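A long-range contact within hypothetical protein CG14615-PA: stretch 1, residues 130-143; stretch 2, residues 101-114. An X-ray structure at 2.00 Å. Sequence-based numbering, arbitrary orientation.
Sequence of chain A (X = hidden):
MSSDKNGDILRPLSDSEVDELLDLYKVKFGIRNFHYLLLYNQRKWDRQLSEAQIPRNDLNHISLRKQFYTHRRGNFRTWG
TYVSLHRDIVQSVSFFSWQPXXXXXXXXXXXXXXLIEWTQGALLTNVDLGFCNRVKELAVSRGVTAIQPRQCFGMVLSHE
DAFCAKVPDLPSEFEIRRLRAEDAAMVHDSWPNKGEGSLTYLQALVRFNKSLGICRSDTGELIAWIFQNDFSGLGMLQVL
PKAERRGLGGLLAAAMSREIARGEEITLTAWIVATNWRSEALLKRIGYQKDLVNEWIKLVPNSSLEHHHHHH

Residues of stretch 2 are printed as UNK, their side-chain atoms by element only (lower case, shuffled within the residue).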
# COMPACT_ATOMS: atom_id res chain seq x y z
N GLY A 130 13.83 9.64 -7.54
CA GLY A 130 15.05 10.36 -7.22
C GLY A 130 15.86 9.75 -6.09
O GLY A 130 16.96 10.22 -5.81
N PHE A 131 15.32 8.73 -5.44
CA PHE A 131 16.01 8.08 -4.34
C PHE A 131 16.44 6.67 -4.73
O PHE A 131 17.27 6.06 -4.05
CB PHE A 131 15.12 7.95 -3.09
CG PHE A 131 14.63 9.26 -2.54
CD1 PHE A 131 15.47 10.37 -2.46
CD2 PHE A 131 13.33 9.37 -2.04
CE1 PHE A 131 15.02 11.58 -1.89
CE2 PHE A 131 12.86 10.56 -1.47
CZ PHE A 131 13.71 11.67 -1.39
N CYS A 132 15.88 6.15 -5.81
CA CYS A 132 16.19 4.79 -6.24
C CYS A 132 17.66 4.41 -6.43
O CYS A 132 18.12 3.45 -5.82
CB CYS A 132 15.40 4.46 -7.52
SG CYS A 132 13.61 4.27 -7.25
N ASN A 133 18.38 5.14 -7.27
CA ASN A 133 19.79 4.81 -7.53
C ASN A 133 20.63 4.85 -6.26
O ASN A 133 21.32 3.88 -5.93
CB ASN A 133 20.38 5.76 -8.58
CG ASN A 133 21.68 5.22 -9.19
OD1 ASN A 133 21.67 4.20 -9.90
ND2 ASN A 133 22.79 5.90 -8.93
N ARG A 134 20.57 5.96 -5.55
CA ARG A 134 21.36 6.09 -4.34
C ARG A 134 21.02 5.03 -3.30
O ARG A 134 21.92 4.47 -2.68
CB ARG A 134 21.19 7.49 -3.74
CG ARG A 134 22.09 7.74 -2.55
CD ARG A 134 22.13 9.21 -2.15
NE ARG A 134 23.02 9.41 -1.02
CZ ARG A 134 23.29 10.59 -0.47
NH1 ARG A 134 22.73 11.69 -0.94
NH2 ARG A 134 24.12 10.65 0.57
N VAL A 135 19.74 4.73 -3.11
CA VAL A 135 19.38 3.73 -2.11
C VAL A 135 19.88 2.34 -2.50
O VAL A 135 20.16 1.51 -1.63
CB VAL A 135 17.86 3.66 -1.88
CG1 VAL A 135 17.20 2.87 -3.01
CG2 VAL A 135 17.58 3.02 -0.54
N LYS A 136 19.99 2.07 -3.79
CA LYS A 136 20.47 0.77 -4.22
C LYS A 136 21.97 0.66 -3.96
O LYS A 136 22.47 -0.41 -3.60
CB LYS A 136 20.16 0.54 -5.71
CG LYS A 136 18.65 0.48 -6.02
CD LYS A 136 18.38 0.44 -7.52
CE LYS A 136 16.89 0.60 -7.83
NZ LYS A 136 16.60 0.56 -9.30
N GLU A 137 22.68 1.78 -4.12
CA GLU A 137 24.12 1.82 -3.88
C GLU A 137 24.36 1.54 -2.40
O GLU A 137 25.23 0.75 -2.02
CB GLU A 137 24.68 3.20 -4.24
CG GLU A 137 24.57 3.56 -5.72
CD GLU A 137 24.94 5.02 -5.99
OE1 GLU A 137 26.07 5.43 -5.61
OE2 GLU A 137 24.11 5.76 -6.57
N LEU A 138 23.55 2.17 -1.56
CA LEU A 138 23.62 1.99 -0.12
C LEU A 138 23.41 0.52 0.22
O LEU A 138 24.17 -0.07 0.98
CB LEU A 138 22.56 2.85 0.56
CG LEU A 138 22.38 2.74 2.08
CD1 LEU A 138 23.74 2.85 2.77
CD2 LEU A 138 21.44 3.83 2.55
N ALA A 139 22.36 -0.08 -0.35
CA ALA A 139 22.06 -1.49 -0.10
C ALA A 139 23.29 -2.35 -0.36
O ALA A 139 23.60 -3.26 0.41
CB ALA A 139 20.92 -1.95 -0.99
N VAL A 140 23.99 -2.05 -1.45
CA VAL A 140 25.19 -2.78 -1.82
C VAL A 140 26.31 -2.51 -0.83
O VAL A 140 27.03 -3.43 -0.42
CB VAL A 140 25.65 -2.40 -3.24
CG1 VAL A 140 26.95 -3.12 -3.58
CG2 VAL A 140 24.57 -2.77 -4.24
N SER A 141 26.45 -1.25 -0.43
CA SER A 141 27.49 -0.87 0.52
C SER A 141 27.26 -1.55 1.87
O SER A 141 28.12 -1.51 2.75
CB SER A 141 27.52 0.65 0.73
OG SER A 141 26.68 1.02 1.80
N ARG A 142 26.09 -2.16 2.04
CA ARG A 142 25.78 -2.83 3.29
C ARG A 142 25.70 -4.34 3.17
O ARG A 142 25.22 -5.01 4.07
CB ARG A 142 24.47 -2.29 3.86
CG ARG A 142 24.46 -0.79 4.05
CD ARG A 142 25.73 -0.31 4.74
NE ARG A 142 25.48 0.84 5.60
CZ ARG A 142 24.67 0.81 6.65
NH1 ARG A 142 24.49 1.90 7.38
NH2 ARG A 142 24.03 -0.31 6.98
N GLY A 143 26.17 -4.86 2.04
CA GLY A 143 26.17 -6.30 1.85
C GLY A 143 25.22 -6.93 0.86
O GLY A 143 25.34 -8.12 0.57
N UNK A 101 17.88 19.98 -1.77
CA UNK A 101 19.15 19.64 -2.42
C UNK A 101 19.80 18.34 -1.94
O UNK A 101 20.62 18.35 -1.02
c UNK A 101 20.13 20.81 -2.26
o UNK A 101 22.34 19.94 -2.12
o UNK A 101 21.71 20.85 -4.03
c UNK A 101 21.49 20.51 -2.85
N UNK A 102 19.45 17.24 -2.59
CA UNK A 102 20.01 15.95 -2.23
C UNK A 102 19.38 15.36 -0.98
O UNK A 102 19.67 14.22 -0.61
N UNK A 103 18.51 16.13 -0.32
CA UNK A 103 17.84 15.66 0.88
C UNK A 103 18.85 15.04 1.85
O UNK A 103 18.74 13.87 2.22
c UNK A 103 16.77 14.64 0.51
N UNK A 104 19.83 15.85 2.25
CA UNK A 104 20.88 15.40 3.17
C UNK A 104 20.32 14.74 4.44
O UNK A 104 20.70 13.62 4.80
c UNK A 104 21.76 16.58 3.54
N UNK A 105 19.41 15.44 5.10
CA UNK A 105 18.80 14.95 6.33
C UNK A 105 18.28 13.53 6.20
O UNK A 105 18.50 12.69 7.07
c UNK A 105 16.03 16.53 8.55
c UNK A 105 16.96 15.46 8.03
o UNK A 105 16.54 17.52 9.12
c UNK A 105 17.66 15.88 6.76
o UNK A 105 14.80 16.40 8.38
N UNK A 106 17.60 13.25 5.09
CA UNK A 106 17.05 11.93 4.85
C UNK A 106 18.14 10.86 4.75
O UNK A 106 18.12 9.87 5.47
c UNK A 106 15.78 10.54 3.05
c UNK A 106 16.21 11.92 3.57
c UNK A 106 15.09 10.70 1.70
c UNK A 106 14.85 9.87 4.04
N UNK A 107 19.10 11.08 3.85
CA UNK A 107 20.17 10.12 3.66
C UNK A 107 21.04 9.96 4.89
O UNK A 107 21.65 8.91 5.10
c UNK A 107 19.11 9.32 -0.54
c UNK A 107 19.83 9.05 0.64
c UNK A 107 18.54 8.30 -1.32
c UNK A 107 19.80 11.26 0.33
c UNK A 107 21.02 10.51 2.45
c UNK A 107 19.99 7.71 1.05
c UNK A 107 20.27 10.30 1.18
c UNK A 107 19.42 6.70 0.27
n UNK A 107 19.10 10.68 -0.70
c UNK A 107 18.70 7.00 -0.90
N UNK A 108 21.08 11.00 5.72
CA UNK A 108 21.84 10.90 6.95
C UNK A 108 21.13 9.82 7.75
O UNK A 108 21.76 8.94 8.36
c UNK A 108 22.82 12.39 8.78
o UNK A 108 22.78 14.15 10.40
c UNK A 108 21.80 12.24 7.69
c UNK A 108 22.97 13.84 9.20
o UNK A 108 23.28 14.68 8.33
N UNK A 109 19.80 9.87 7.73
CA UNK A 109 18.97 8.89 8.43
C UNK A 109 19.15 7.48 7.88
O UNK A 109 19.47 6.55 8.63
s UNK A 109 16.93 10.58 9.41
c UNK A 109 17.49 9.26 8.31
N UNK A 110 18.94 7.32 6.58
CA UNK A 110 19.04 6.01 5.96
C UNK A 110 20.41 5.36 6.05
O UNK A 110 20.51 4.15 6.18
c UNK A 110 16.91 6.35 2.67
c UNK A 110 17.12 6.45 4.18
c UNK A 110 18.59 6.08 4.49
c UNK A 110 16.15 5.53 4.91
N UNK A 111 21.46 6.17 5.99
CA UNK A 111 22.83 5.66 6.04
C UNK A 111 23.34 5.38 7.46
O UNK A 111 24.07 4.41 7.68
c UNK A 111 23.39 6.91 3.89
c UNK A 111 24.22 8.02 3.26
c UNK A 111 23.77 6.64 5.33
o UNK A 111 24.49 9.02 3.96
o UNK A 111 24.58 7.90 2.07
N UNK A 112 22.95 6.21 8.43
CA UNK A 112 23.42 6.04 9.80
C UNK A 112 22.61 5.13 10.70
O UNK A 112 23.07 4.75 11.77
o UNK A 112 24.76 9.59 12.01
c UNK A 112 24.77 8.20 10.06
n UNK A 112 25.02 10.61 10.03
c UNK A 112 24.85 9.53 10.78
c UNK A 112 23.55 7.40 10.49
N UNK A 113 21.41 4.77 10.26
CA UNK A 113 20.53 3.92 11.06
C UNK A 113 20.93 2.45 11.00
O UNK A 113 21.65 2.01 10.10
c UNK A 113 19.06 4.04 10.59
c UNK A 113 18.91 3.51 9.16
o UNK A 113 18.20 3.29 11.47
N UNK A 114 20.45 1.69 11.98
CA UNK A 114 20.72 0.26 12.03
C UNK A 114 19.40 -0.45 12.29
O UNK A 114 19.39 -1.61 12.70
c UNK A 114 23.02 0.70 13.07
c UNK A 114 21.70 -0.06 13.16
n UNK A 114 25.14 -0.18 13.81
o UNK A 114 23.64 0.46 15.37
c UNK A 114 23.96 0.32 14.18
O HOH W 1 22.71 -1.07 9.26

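Position 101 carries two side-chain carbons, the second bearing two oxygens, and stays clear of stretch 1: Asp 101. Position 102 has no side-chain atoms and a phi of 78°, which favours glycine; its O lies 4.0 Å from Arg 134 NH1: Gly 102. Position 103 has a single carbon, CB, 4.3 Å from Phe 131 CE1, and occupies the N-cap position: Ala 103. Position 104, again one carbon but directed away, is Ala 104. Position 105 has three carbons, the third carrying two oxygens, all out of reach: Glu 105.

Position 106 has four carbons forked at the second: Leu 106. Its CD2 sits 3.5 Å from Phe 131 CZ and 3.8 Å from the centroid of the Phe 131 ring, 22° off the normal, a CH-pi contact over the face.

Position 107 shows one carbon leading to fused five- and six-membered rings with eight carbons and one nitrogen, an indole, hence Trp 107. Its side chain is a knob among Phe 131, Arg 134, Val 135 and Leu 138. CH2 approaches Val 135 CB at 3.6 Å, and CZ3 lies 4.2 Å from Leu 138 CD2, at the ring edge. The guanidinium of Arg 134 lies flat on the indole of Trp 107, and Arg 134 CZ sits over the face of the five-membered ring, a cation-pi arrangement.

Position 108, three carbons with two oxygens on the third, points away: Glu 108. Position 109 has one carbon then sulfur, with no contact: Cys 109. Position 110 has four carbons forked at the second; this is Leu 110, whose CB is 4.1 Å from Leu 138 CD2.

Position 111 ends in a carbon with two oxygens after two other carbons: Glu 111. Its CA-to-CB bond points sideways, but the chain end comes nearer, and OE2 accepts a hydrogen bond from Arg 134 NH2 at 3.2 Å and 155°, part of a salt bridge. Position 112, three carbons ending in one oxygen and one nitrogen, points away: Gln 112. Position 113 branches at its first carbon into oxygen and carbon: Thr 113. Position 114 repeats the three-carbon amide pattern: Gln 114.

The contact joins two helices running at 23°, their axes 11.1 Å apart at closest approach. The indole spans that gap, with Arg 134 covering one face while engaging Glu 111 at the guanidinium edge. Near the C-terminal ends, Arg 142 NH1 gives Glu 111 O a weak hydrogen bond (2.6 Å, 115°), and water 1 links Arg 142 NH2 weakly to Thr 113 O.

Stretch 2, residues 101-114: DGAAELWECLEQTQ
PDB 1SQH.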